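Local coordinates for hypothetical protein Atu0741 (Agrobacterium tumefaciens str. C58, PDB 1ZHV) that is of unknown function but contains an ACT domain and a second ACT-like domain, a fold that in relatives often binds small regulatory ligands, at residues S81-L86 / I91-V96; G11-A16 / G31-I36; S87-G92 / A115-N120. One frame throughout, in Å; residues are numbered along the deposited sequence.

Contact 1: residues S81-L86 / I91-V96; sequences SVISPL and IGIFVV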
loop_
_atom_site.group_PDB
_atom_site.type_symbol
_atom_site.label_atom_id
_atom_site.label_comp_id
_atom_site.label_asym_id
_atom_site.label_seq_id
_atom_site.Cartn_x
_atom_site.Cartn_y
_atom_site.Cartn_z
ATOM N N SER A 81 14.192 -5.707 -0.852
ATOM C CA SER A 81 15.021 -4.545 -0.539
ATOM C C SER A 81 14.242 -3.449 0.175
ATOM O O SER A 81 14.805 -2.688 0.966
ATOM C CB SER A 81 15.648 -3.969 -1.818
ATOM O OG SER A 81 14.712 -3.215 -2.572
ATOM N N VAL A 82 12.944 -3.380 -0.093
ATOM C CA VAL A 82 12.106 -2.364 0.521
ATOM C C VAL A 82 11.512 -2.802 1.859
ATOM O O VAL A 82 11.574 -2.064 2.837
ATOM C CB VAL A 82 10.968 -1.936 -0.447
ATOM C CG1 VAL A 82 9.965 -1.049 0.270
ATOM C CG2 VAL A 82 11.563 -1.180 -1.622
ATOM N N ILE A 83 10.963 -4.010 1.923
ATOM C CA ILE A 83 10.360 -4.447 3.177
ATOM C C ILE A 83 11.335 -4.893 4.261
ATOM O O ILE A 83 10.998 -4.856 5.444
ATOM C CB ILE A 83 9.309 -5.560 2.950
ATOM C CG1 ILE A 83 9.978 -6.842 2.461
ATOM C CG2 ILE A 83 8.255 -5.075 1.954
ATOM C CD1 ILE A 83 9.069 -8.059 2.539
ATOM N N SER A 84 12.547 -5.292 3.885
ATOM C CA SER A 84 13.511 -5.737 4.894
ATOM C C SER A 84 13.773 -4.676 5.968
ATOM O O SER A 84 13.683 -4.961 7.165
ATOM C CB SER A 84 14.833 -6.140 4.236
ATOM O OG SER A 84 15.736 -6.644 5.210
ATOM N N PRO A 85 14.107 -3.439 5.562
ATOM C CA PRO A 85 14.358 -2.414 6.586
ATOM C C PRO A 85 13.135 -2.051 7.423
ATOM O O PRO A 85 13.263 -1.570 8.548
ATOM C CB PRO A 85 14.898 -1.231 5.780
ATOM C CG PRO A 85 14.348 -1.453 4.401
ATOM C CD PRO A 85 14.443 -2.940 4.218
ATOM N N LEU A 86 11.947 -2.287 6.882
ATOM C CA LEU A 86 10.728 -1.977 7.616
ATOM C C LEU A 86 10.362 -3.095 8.595
ATOM O O LEU A 86 10.175 -2.859 9.791
ATOM C CB LEU A 86 9.571 -1.736 6.637
ATOM C CG LEU A 86 9.782 -0.597 5.632
ATOM C CD1 LEU A 86 8.557 -0.456 4.735
ATOM C CD2 LEU A 86 10.054 0.707 6.389
ATOM N N ILE A 91 7.950 -2.298 11.665
ATOM C CA ILE A 91 6.937 -1.657 10.836
ATOM C C ILE A 91 6.155 -2.705 10.049
ATOM O O ILE A 91 6.724 -3.451 9.258
ATOM C CB ILE A 91 7.572 -0.650 9.847
ATOM C CG1 ILE A 91 8.397 0.387 10.621
ATOM C CG2 ILE A 91 6.480 0.035 9.023
ATOM C CD1 ILE A 91 8.938 1.506 9.771
ATOM N N GLY A 92 4.850 -2.768 10.288
ATOM C CA GLY A 92 4.023 -3.722 9.576
ATOM C C GLY A 92 3.907 -3.310 8.126
ATOM O O GLY A 92 3.824 -2.117 7.815
ATOM N N ILE A 93 3.911 -4.295 7.233
ATOM C CA ILE A 93 3.808 -4.028 5.803
ATOM C C ILE A 93 2.655 -4.769 5.138
ATOM O O ILE A 93 2.249 -5.846 5.575
ATOM C CB ILE A 93 5.128 -4.388 5.075
ATOM C CG1 ILE A 93 5.456 -5.879 5.239
ATOM C CG2 ILE A 93 6.261 -3.544 5.620
ATOM C CD1 ILE A 93 4.861 -6.773 4.156
ATOM N N PHE A 94 2.137 -4.171 4.072
ATOM C CA PHE A 94 1.028 -4.736 3.309
ATOM C C PHE A 94 1.458 -4.533 1.861
ATOM O O PHE A 94 1.550 -3.406 1.386
ATOM C CB PHE A 94 -0.260 -3.965 3.623
ATOM C CG PHE A 94 -1.506 -4.609 3.086
ATOM C CD1 PHE A 94 -1.839 -4.496 1.739
ATOM C CD2 PHE A 94 -2.350 -5.331 3.928
ATOM C CE1 PHE A 94 -2.996 -5.089 1.237
ATOM C CE2 PHE A 94 -3.510 -5.930 3.433
ATOM C CZ PHE A 94 -3.831 -5.805 2.087
ATOM N N VAL A 95 1.733 -5.629 1.165
ATOM C CA VAL A 95 2.208 -5.545 -0.208
ATOM C C VAL A 95 1.230 -6.052 -1.239
ATOM O O VAL A 95 0.625 -7.100 -1.067
ATOM C CB VAL A 95 3.524 -6.345 -0.384
ATOM C CG1 VAL A 95 3.999 -6.273 -1.834
ATOM C CG2 VAL A 95 4.584 -5.800 0.561
ATOM N N VAL A 96 1.077 -5.295 -2.315
ATOM C CA VAL A 96 0.208 -5.714 -3.400
ATOM C C VAL A 96 0.992 -5.646 -4.701
ATOM O O VAL A 96 1.221 -4.566 -5.254
ATOM C CB VAL A 96 -1.049 -4.828 -3.518
ATOM C CG1 VAL A 96 -1.897 -5.287 -4.693
ATOM C CG2 VAL A 96 -1.862 -4.912 -2.244
#

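Contact 2: residues G11-A16 / G31-I36; sequences GSYGIA and GGFVSI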
loop_
_atom_site.group_PDB
_atom_site.type_symbol
_atom_site.label_atom_id
_atom_site.label_comp_id
_atom_site.label_asym_id
_atom_site.label_seq_id
_atom_site.Cartn_x
_atom_site.Cartn_y
_atom_site.Cartn_z
ATOM N N GLY A 11 -4.222 10.553 0.192
ATOM C CA GLY A 11 -5.353 9.854 0.780
ATOM C C GLY A 11 -5.075 8.830 1.862
ATOM O O GLY A 11 -3.975 8.287 1.984
ATOM N N SER A 12 -6.108 8.567 2.653
ATOM C CA SER A 12 -6.037 7.606 3.734
ATOM C C SER A 12 -6.714 6.328 3.256
ATOM O O SER A 12 -7.835 6.363 2.741
ATOM C CB SER A 12 -6.743 8.167 4.971
ATOM O OG SER A 12 -6.723 7.231 6.027
ATOM N N TYR A 13 -6.021 5.206 3.412
ATOM C CA TYR A 13 -6.550 3.918 2.990
ATOM C C TYR A 13 -6.958 2.997 4.130
ATOM O O TYR A 13 -6.541 3.163 5.277
ATOM C CB TYR A 13 -5.533 3.193 2.103
ATOM C CG TYR A 13 -5.421 3.792 0.728
ATOM C CD1 TYR A 13 -4.643 4.926 0.500
ATOM C CD2 TYR A 13 -6.162 3.278 -0.333
ATOM C CE1 TYR A 13 -4.616 5.536 -0.752
ATOM C CE2 TYR A 13 -6.141 3.880 -1.582
ATOM C CZ TYR A 13 -5.370 5.009 -1.784
ATOM O OH TYR A 13 -5.384 5.621 -3.011
ATOM N N GLY A 14 -7.795 2.019 3.799
ATOM C CA GLY A 14 -8.240 1.060 4.788
ATOM C C GLY A 14 -8.337 -0.305 4.142
ATOM O O GLY A 14 -8.454 -0.400 2.920
ATOM N N ILE A 15 -8.270 -1.355 4.956
ATOM C CA ILE A 15 -8.371 -2.728 4.469
ATOM C C ILE A 15 -9.689 -3.292 4.990
ATOM O O ILE A 15 -9.822 -3.567 6.186
ATOM C CB ILE A 15 -7.244 -3.618 5.019
ATOM C CG1 ILE A 15 -5.900 -2.887 4.954
ATOM C CG2 ILE A 15 -7.199 -4.918 4.235
ATOM C CD1 ILE A 15 -5.458 -2.513 3.582
ATOM N N ALA A 16 -10.659 -3.454 4.101
ATOM C CA ALA A 16 -11.949 -3.979 4.517
ATOM C C ALA A 16 -12.056 -5.484 4.371
ATOM O O ALA A 16 -11.436 -6.080 3.493
ATOM C CB ALA A 16 -13.068 -3.305 3.734
ATOM N N GLY A 31 -11.828 5.987 -7.437
ATOM C CA GLY A 31 -10.550 6.628 -7.668
ATOM C C GLY A 31 -9.503 6.150 -6.681
ATOM O O GLY A 31 -9.833 5.567 -5.645
ATOM N N GLY A 32 -8.238 6.400 -7.002
ATOM C CA GLY A 32 -7.155 5.995 -6.127
ATOM C C GLY A 32 -6.742 4.548 -6.311
ATOM O O GLY A 32 -7.074 3.917 -7.314
ATOM N N PHE A 33 -6.012 4.026 -5.333
ATOM C CA PHE A 33 -5.543 2.647 -5.364
ATOM C C PHE A 33 -6.661 1.726 -4.895
ATOM O O PHE A 33 -7.287 1.976 -3.867
ATOM C CB PHE A 33 -4.328 2.486 -4.449
ATOM C CG PHE A 33 -3.794 1.083 -4.382
ATOM C CD1 PHE A 33 -2.987 0.576 -5.396
ATOM C CD2 PHE A 33 -4.100 0.266 -3.300
ATOM C CE1 PHE A 33 -2.494 -0.721 -5.330
ATOM C CE2 PHE A 33 -3.609 -1.041 -3.227
ATOM C CZ PHE A 33 -2.807 -1.531 -4.242
ATOM N N VAL A 34 -6.910 0.666 -5.659
ATOM C CA VAL A 34 -7.949 -0.303 -5.327
ATOM C C VAL A 34 -7.430 -1.726 -5.493
ATOM O O VAL A 34 -6.884 -2.071 -6.537
ATOM C CB VAL A 34 -9.177 -0.140 -6.247
ATOM C CG1 VAL A 34 -10.241 -1.177 -5.901
ATOM C CG2 VAL A 34 -9.730 1.266 -6.122
ATOM N N SER A 35 -7.590 -2.549 -4.462
ATOM C CA SER A 35 -7.168 -3.938 -4.552
ATOM C C SER A 35 -8.260 -4.806 -3.955
ATOM O O SER A 35 -8.506 -4.768 -2.752
ATOM C CB SER A 35 -5.849 -4.173 -3.809
ATOM O OG SER A 35 -5.373 -5.484 -4.075
ATOM N N ILE A 36 -8.918 -5.569 -4.819
ATOM C CA ILE A 36 -10.007 -6.466 -4.442
ATOM C C ILE A 36 -9.504 -7.900 -4.586
ATOM O O ILE A 36 -9.255 -8.370 -5.705
ATOM C CB ILE A 36 -11.211 -6.255 -5.375
ATOM C CG1 ILE A 36 -11.665 -4.792 -5.313
ATOM C CG2 ILE A 36 -12.343 -7.211 -4.997
ATOM C CD1 ILE A 36 -12.472 -4.343 -6.527
#

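Contact 3: residues S87-G92 / A115-N120; sequences STNGIG and ADLLAN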
loop_
_atom_site.group_PDB
_atom_site.type_symbol
_atom_site.label_atom_id
_atom_site.label_comp_id
_atom_site.label_asym_id
_atom_site.label_seq_id
_atom_site.Cartn_x
_atom_site.Cartn_y
_atom_site.Cartn_z
ATOM N N SER A 87 10.283 -4.319 8.083
ATOM C CA SER A 87 9.923 -5.471 8.901
ATOM C C SER A 87 10.901 -5.758 10.032
ATOM O O SER A 87 10.487 -6.159 11.122
ATOM C CB SER A 87 9.773 -6.711 8.018
ATOM O OG SER A 87 8.693 -6.552 7.116
ATOM N N THR A 88 12.190 -5.551 9.779
ATOM C CA THR A 88 13.209 -5.795 10.795
ATOM C C THR A 88 13.180 -4.704 11.859
ATOM O O THR A 88 13.789 -4.847 12.918
ATOM C CB THR A 88 14.625 -5.848 10.183
ATOM O OG1 THR A 88 14.912 -4.611 9.524
ATOM C CG2 THR A 88 14.730 -6.991 9.181
ATOM N N ASN A 89 12.459 -3.622 11.589
ATOM C CA ASN A 89 12.382 -2.527 12.548
ATOM C C ASN A 89 10.984 -2.222 13.092
ATOM O O ASN A 89 10.652 -1.073 13.384
ATOM C CB ASN A 89 13.028 -1.274 11.946
ATOM C CG ASN A 89 14.541 -1.405 11.836
ATOM O OD1 ASN A 89 15.244 -1.501 12.848
ATOM N ND2 ASN A 89 15.049 -1.427 10.613
ATOM N N GLY A 90 10.170 -3.264 13.226
ATOM C CA GLY A 90 8.836 -3.114 13.784
ATOM C C GLY A 90 7.752 -2.432 12.971
ATOM O O GLY A 90 6.731 -2.025 13.529
ATOM N N ILE A 91 7.950 -2.298 11.665
ATOM C CA ILE A 91 6.937 -1.657 10.836
ATOM C C ILE A 91 6.155 -2.705 10.049
ATOM O O ILE A 91 6.724 -3.451 9.258
ATOM C CB ILE A 91 7.572 -0.650 9.847
ATOM C CG1 ILE A 91 8.397 0.387 10.621
ATOM C CG2 ILE A 91 6.480 0.035 9.023
ATOM C CD1 ILE A 91 8.938 1.506 9.771
ATOM N N GLY A 92 4.850 -2.768 10.288
ATOM C CA GLY A 92 4.023 -3.722 9.576
ATOM C C GLY A 92 3.907 -3.310 8.126
ATOM O O GLY A 92 3.824 -2.117 7.815
ATOM N N ALA A 115 9.749 6.498 6.171
ATOM C CA ALA A 115 10.566 7.330 5.296
ATOM C C ALA A 115 12.024 7.377 5.750
ATOM O O ALA A 115 12.933 7.299 4.919
ATOM C CB ALA A 115 9.991 8.733 5.217
ATOM N N ASP A 116 12.259 7.484 7.061
ATOM C CA ASP A 116 13.630 7.528 7.570
ATOM C C ASP A 116 14.351 6.214 7.285
ATOM O O ASP A 116 15.494 6.213 6.833
ATOM C CB ASP A 116 13.668 7.787 9.083
ATOM C CG ASP A 116 13.296 9.209 9.448
ATOM O OD1 ASP A 116 13.462 10.112 8.598
ATOM O OD2 ASP A 116 12.856 9.423 10.595
ATOM N N LEU A 117 13.673 5.101 7.545
ATOM C CA LEU A 117 14.262 3.787 7.333
ATOM C C LEU A 117 14.549 3.492 5.869
ATOM O O LEU A 117 15.595 2.937 5.546
ATOM C CB LEU A 117 13.351 2.702 7.909
ATOM C CG LEU A 117 13.201 2.715 9.434
ATOM C CD1 LEU A 117 12.101 1.754 9.835
ATOM C CD2 LEU A 117 14.519 2.338 10.102
ATOM N N LEU A 118 13.635 3.867 4.983
ATOM C CA LEU A 118 13.847 3.607 3.566
ATOM C C LEU A 118 14.971 4.468 2.994
ATOM O O LEU A 118 15.757 4.001 2.170
ATOM C CB LEU A 118 12.553 3.826 2.782
ATOM C CG LEU A 118 11.461 2.803 3.111
ATOM C CD1 LEU A 118 10.196 3.129 2.336
ATOM C CD2 LEU A 118 11.952 1.401 2.768
ATOM N N ALA A 119 15.059 5.720 3.428
ATOM C CA ALA A 119 16.125 6.589 2.936
ATOM C C ALA A 119 17.481 6.053 3.390
ATOM O O ALA A 119 18.428 5.983 2.607
ATOM C CB ALA A 119 15.926 8.010 3.438
ATOM N N ASN A 120 17.577 5.662 4.656
ATOM C CA ASN A 120 18.836 5.133 5.171
ATOM C C ASN A 120 19.244 3.877 4.401
ATOM O O ASN A 120 20.433 3.600 4.227
ATOM C CB ASN A 120 18.714 4.827 6.670
ATOM C CG ASN A 120 18.691 6.094 7.528
ATOM O OD1 ASN A 120 18.527 6.030 8.751
ATOM N ND2 ASN A 120 18.862 7.247 6.891
#

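Contact 1: residues S81-L86 / I91-V96
The backbone N of I91 donates to the carbonyl O of L86 at 3.0 Å. The N-H points at the acceptor fairly well, at 156°. The donor sits above the carbonyl plane, 40° out of it. This bond ties the returning chain to the last turn of helix 78-87. The side chain of I91 then runs back past the same carbonyl, with I91 CB 3.4 Å from L86 O. Further out, I91 CD1 meets L86 CD2 at 3.6 Å, and the two side chains meet at a slant. L86 also serves I93. Its CB and CD1 both lie 3.9 Å from I93 CG2, so the branch methyl of I93 rests against the flank of the leucine. I93 CG1 stands between its own backbone N and carbonyl carbon (chi1 61°), which leaves CG2 beside the N and turned to the helix. One turn earlier, I83 puts its CG2 4.0 Å from V95 CG2, and these side chains meet at about a right angle. I93 CD1 lies farther from I83 CG2, at 4.4 Å. L104 of strand 102-107 touches both L86 and I93 and continues the apolar layer. T114 of helix 111-120 touches both L86 and I91. The chemistry is that of a helix end packed on the connection into strand 94-97: one backbone bond fixes the connection, and the aliphatic contact is buried at L86 and I91 and more open toward I83, I93 and V95.

Contact 2: residues G11-A16 / G31-I36
The backbones of G11-A16 and G31-I36 do not pair here, and their closest CA atoms, those of Y13 and F33, stand 8.5 Å apart. Strand 43-48 pairs with both 13-18 and 35-38, so Y13 reaches from one flanking strand to the loop before the other. With its CG beside the backbone N (chi1 -73°), the Y13 ring extends toward F33 and brings OH to the F33 N-H. There the backbone N of F33 donates to Y13 OH at 2.9 Å. The bond is almost straight, with an N-H...O angle of 177°. The phenol oxygen also lies 3.6 Å from G32 CA. G32, at a positive phi of 83°, brings its bare CA against the hydroxyl. One edge of the Y13 ring faces the F33 carbonyl: CE2 is 3.2 Å from F33 O, which lies near the ring plane. The same CE2 packs on F33 CB at 3.7 Å. F33 starts toward Y13, but its ring leads away, and the two side chains cross at about a right angle. The F33 ring stacks with H103 and touches V96, V46 and C64. Y13 itself is buried, against L48 and C64. The hydrogen bond is the specific link of the contact and satisfies the F33 N-H, while the ring edge only lies beside the carbonyl O of the same residue.

Contact 3: residues S87-G92 / A115-N120
L117 is the residue of helix 111-120 that meets the segment S87-G92, and its two methyls divide the work. CD1 lies 3.8 Å from N89 CB. It also faces I91, whose side chain comes tip to tip with that of L117. I91 CG1 is 4.0 Å from L117 CD1. The modelled approach of the two end methyls is too short to be trusted. The other methyl, CD2, lies 3.8 Å from N89 ND2 and 4.1 Å from N89 CG, so the leucine crosses the amide side chain obliquely. The amide nitrogen has its polar partner elsewhere: N89 ND2 bonds the carbonyl O of P85, in the last turn of helix 78-87. This bond fixes the asparagine where its CB and amide can pack on the leucine. One residue on, L118 turns to another part of the core, against V82 and L86 of helix 78-87 and L125 of strand 124-126. S87 to G90 form a type I beta turn, and G90, its last residue, has a positive phi of 72°. The arrangement joins the two helices of an ACT-type alpha/beta fold: the turn that leaves one helix for the next strand packs on the second helix of the same sheet face.

Contacts 1 and 3 are neighbours in the ACT domain, with centres about 8 Å apart, and they share I91 and G92. Residues 87-92 leave the helix of contact 1 and meet the second helix, so I91 belongs to both packings. The two also touch directly, V82 O lying 3.5 Å from L118 CD2. Contact 2 belongs to the N-terminal ACT-like domain, with its centre about 17 Å from that of contact 1. The two touch where strand 94-97 comes against 31-36 and 11-16: V96 CB lies 3.8 Å from F33 CZ and F94 CE2 3.9 Å from I15 CG2. Contacts 2 and 3 do not touch; their nearest atoms are about 10 Å apart.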